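Local coordinates for protein acetone carboxylase alpha subunit (Xanthobacter autotrophicus Py2, PDB 5M45) that forms the alpha subunit of a multi-subunit, metal-containing enzyme and carries a region of the hydantoinase B/oxoprolinase family, at residues Gly414-Tyr419 and Glu426-Gly431. Sequence-based numbering, arbitrary orientation.
Sequences GLSRSY and EEVNAG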
ATOM      1  N   GLY A 414      34.112  20.949  -5.990  1.00 15.53           N
ATOM      2  CA  GLY A 414      34.658  21.775  -4.915  1.00 15.88           C
ATOM      3  C   GLY A 414      35.844  21.147  -4.216  1.00 15.93           C
ATOM      4  O   GLY A 414      36.892  21.785  -4.046  1.00 15.89           O
ATOM      5  N   LEU A 415      35.680  19.888  -3.790  1.00 15.60           N
ATOM      6  CA  LEU A 415      36.804  19.166  -3.181  1.00 15.60           C
ATOM      7  C   LEU A 415      38.005  19.067  -4.104  1.00 15.57           C
ATOM      8  O   LEU A 415      39.147  19.199  -3.639  1.00 15.84           O
ATOM      9  CB  LEU A 415      36.410  17.755  -2.695  1.00 15.51           C
ATOM     10  CG  LEU A 415      35.722  17.591  -1.343  1.00 15.68           C
ATOM     11  CD1 LEU A 415      35.266  16.136  -1.147  1.00 15.64           C
ATOM     12  CD2 LEU A 415      36.668  17.969  -0.229  1.00 15.92           C
ATOM     13  N   SER A 416      37.769  18.849  -5.396  1.00 14.79           N
ATOM     14  CA  SER A 416      38.874  18.789  -6.356  1.00 14.83           C
ATOM     15  C   SER A 416      39.650  20.084  -6.513  1.00 14.74           C
ATOM     16  O   SER A 416      40.844  20.040  -6.799  1.00 14.64           O
ATOM     17  CB  SER A 416      38.389  18.260  -7.725  1.00 14.68           C
ATOM     18  OG  SER A 416      37.926  16.914  -7.601  1.00 14.23           O
ATOM     19  N   ARG A 417      39.026  21.235  -6.285  1.00 14.98           N
ATOM     20  CA  ARG A 417      39.791  22.502  -6.308  1.00 15.38           C
ATOM     21  C   ARG A 417      40.818  22.541  -5.181  1.00 15.15           C
ATOM     22  O   ARG A 417      41.911  23.066  -5.374  1.00 14.92           O
ATOM     23  CB  ARG A 417      38.884  23.742  -6.252  1.00 16.01           C
ATOM     24  CG  ARG A 417      38.044  23.947  -7.489  1.00 16.41           C
ATOM     25  CD  ARG A 417      37.188  25.201  -7.404  1.00 16.78           C
ATOM     26  NE  ARG A 417      36.206  25.134  -8.467  1.00 17.21           N
ATOM     27  CZ  ARG A 417      36.441  25.369  -9.751  1.00 17.41           C
ATOM     28  NH1 ARG A 417      37.654  25.756 -10.159  1.00 17.99           N
ATOM     29  NH2 ARG A 417      35.431  25.241 -10.631  1.00 17.41           N
ATOM     30  N   SER A 418      40.467  21.991  -4.009  1.00 14.76           N
ATOM     31  CA  SER A 418      41.405  21.905  -2.860  1.00 14.85           C
ATOM     32  C   SER A 418      42.582  20.973  -3.206  1.00 14.57           C
ATOM     33  O   SER A 418      43.748  21.335  -3.023  1.00 14.51           O
ATOM     34  CB  SER A 418      40.695  21.471  -1.551  1.00 14.81           C
ATOM     35  OG  SER A 418      40.470  20.072  -1.413  1.00 14.94           O
ATOM     36  N   TYR A 419      42.264  19.808  -3.772  1.00 14.40           N
ATOM     37  CA  TYR A 419      43.286  18.835  -4.177  1.00 14.45           C
ATOM     38  C   TYR A 419      44.225  19.388  -5.239  1.00 14.76           C
ATOM     39  O   TYR A 419      45.468  19.227  -5.145  1.00 15.17           O
ATOM     40  CB  TYR A 419      42.648  17.537  -4.718  1.00 14.44           C
ATOM     41  CG  TYR A 419      41.662  16.783  -3.829  1.00 14.14           C
ATOM     42  CD1 TYR A 419      41.705  16.853  -2.437  1.00 14.37           C
ATOM     43  CD2 TYR A 419      40.693  15.949  -4.416  1.00 14.16           C
ATOM     44  CE1 TYR A 419      40.813  16.111  -1.643  1.00 14.35           C
ATOM     45  CE2 TYR A 419      39.811  15.192  -3.644  1.00 14.11           C
ATOM     46  CZ  TYR A 419      39.869  15.279  -2.266  1.00 14.22           C
ATOM     47  OH  TYR A 419      39.000  14.537  -1.516  1.00 14.15           O
ATOM     48  N   GLU A 426      46.414  13.411  -8.291  1.00 15.04           N
ATOM     49  CA  GLU A 426      45.880  12.037  -8.377  1.00 14.62           C
ATOM     50  C   GLU A 426      44.439  11.869  -7.841  1.00 14.20           C
ATOM     51  O   GLU A 426      43.721  10.973  -8.305  1.00 13.99           O
ATOM     52  CB  GLU A 426      46.832  11.017  -7.721  1.00 14.72           C
ATOM     53  CG  GLU A 426      46.926  11.004  -6.202  1.00 14.83           C
ATOM     54  CD  GLU A 426      47.870  12.054  -5.562  1.00 15.02           C
ATOM     55  OE1 GLU A 426      48.328  13.003  -6.245  1.00 15.03           O
ATOM     56  OE2 GLU A 426      48.200  11.892  -4.328  1.00 15.19           O
ATOM     57  N   GLU A 427      44.039  12.712  -6.894  1.00 13.84           N
ATOM     58  CA  GLU A 427      42.718  12.639  -6.253  1.00 13.64           C
ATOM     59  C   GLU A 427      41.646  13.456  -6.963  1.00 13.46           C
ATOM     60  O   GLU A 427      40.460  13.280  -6.669  1.00 13.29           O
ATOM     61  CB  GLU A 427      42.780  13.104  -4.793  1.00 13.71           C
ATOM     62  CG  GLU A 427      43.742  12.311  -3.906  1.00 14.05           C
ATOM     63  CD  GLU A 427      43.270  10.903  -3.546  1.00 14.12           C
ATOM     64  OE1 GLU A 427      42.144  10.488  -3.950  1.00 14.27           O
ATOM     65  OE2 GLU A 427      44.015  10.173  -2.802  1.00 14.38           O
ATOM     66  N   VAL A 428      42.025  14.351  -7.872  1.00 13.47           N
ATOM     67  CA  VAL A 428      41.045  15.169  -8.585  1.00 13.51           C
ATOM     68  C   VAL A 428      40.056  14.265  -9.374  1.00 13.44           C
ATOM     69  O   VAL A 428      40.463  13.257  -9.963  1.00 13.54           O
ATOM     70  CB  VAL A 428      41.750  16.175  -9.529  1.00 13.54           C
ATOM     71  CG1 VAL A 428      40.789  16.815 -10.517  1.00 13.47           C
ATOM     72  CG2 VAL A 428      42.513  17.217  -8.709  1.00 13.75           C
ATOM     73  N   ASN A 429      38.768  14.641  -9.357  1.00 13.40           N
ATOM     74  CA  ASN A 429      37.738  13.948 -10.144  1.00 13.26           C
ATOM     75  C   ASN A 429      36.639  14.964 -10.433  1.00 13.18           C
ATOM     76  O   ASN A 429      36.094  15.592  -9.494  1.00 13.07           O
ATOM     77  CB  ASN A 429      37.233  12.740  -9.366  1.00 13.23           C
ATOM     78  CG  ASN A 429      36.278  11.854 -10.162  1.00 13.20           C
ATOM     79  OD1 ASN A 429      35.231  12.298 -10.622  1.00 12.88           O
ATOM     80  ND2 ASN A 429      36.623  10.562 -10.281  1.00 13.31           N
ATOM     81  N   ALA A 430      36.346  15.178 -11.721  1.00 12.90           N
ATOM     82  CA  ALA A 430      35.386  16.197 -12.130  1.00 12.74           C
ATOM     83  C   ALA A 430      33.935  15.896 -11.713  1.00 12.54           C
ATOM     84  O   ALA A 430      33.101  16.781 -11.790  1.00 12.56           O
ATOM     85  CB  ALA A 430      35.468  16.408 -13.631  1.00 12.75           C
ATOM     86  N   GLY A 431      33.643  14.652 -11.298  1.00 12.46           N
ATOM     87  CA  GLY A 431      32.350  14.299 -10.713  1.00 12.29           C
ATOM     88  C   GLY A 431      31.706  13.036 -11.273  1.00 12.27           C
ATOM     89  O   GLY A 431      32.188  12.428 -12.233  1.00 12.37           O
TER
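Ser-416 OG is hydrogen-bonded to Trp-412 O, one turn back in its own helix, and lies 2.9 Å from Asn-429 O of the returning chain. The setting is a helix followed by a reversing loop, within the hydantoinase B/oxoprolinase part of the chain: helix 401-422 ends, and residues 426-431 run back along its side. It illustrates how a small helix side chain lets a returning backbone come close. With OG beside the backbone N and anti to the carbonyl carbon (chi1 -64°), the hydroxyl can address both its own helix and the loop; Asn-429 N stands 3.0 Å from Ser-416 OG.

The valine at the closest backbone approach uses both branches. Val-428 CG1 meets Ser-416 CB at 4.0 Å, while CG2 reaches the next turn of the helix, 4.0 Å from Tyr-419 CB. Just before the valine in the chain, Glu-427 sets its CB over a face of the same tyrosine's ring in a CH-pi contact, 4.0 Å from the centroid and 28° off the normal. Leu-415 O approaches from the opposite side, so the ring has a helix carbonyl near the rim of one face and the Glu-427 methylene over the other. The far end of the ring is tethered by a hydrogen bond between Tyr-419 OH and Thr-363 OG1.

Beyond CB the glutamate chain bends (chi2 -73°) and carries its carboxylate away from the helix, to a polar side chain of one chain and a basic side chain of another chain, both of other proteins in the assembly. The buried contact thus passes directly into subunit interfaces. Past Val-428 the loop is shaped by an Asx turn, in which Asn-429 OD1 accepts the backbone N-H of Gly-431 at 2.9 Å.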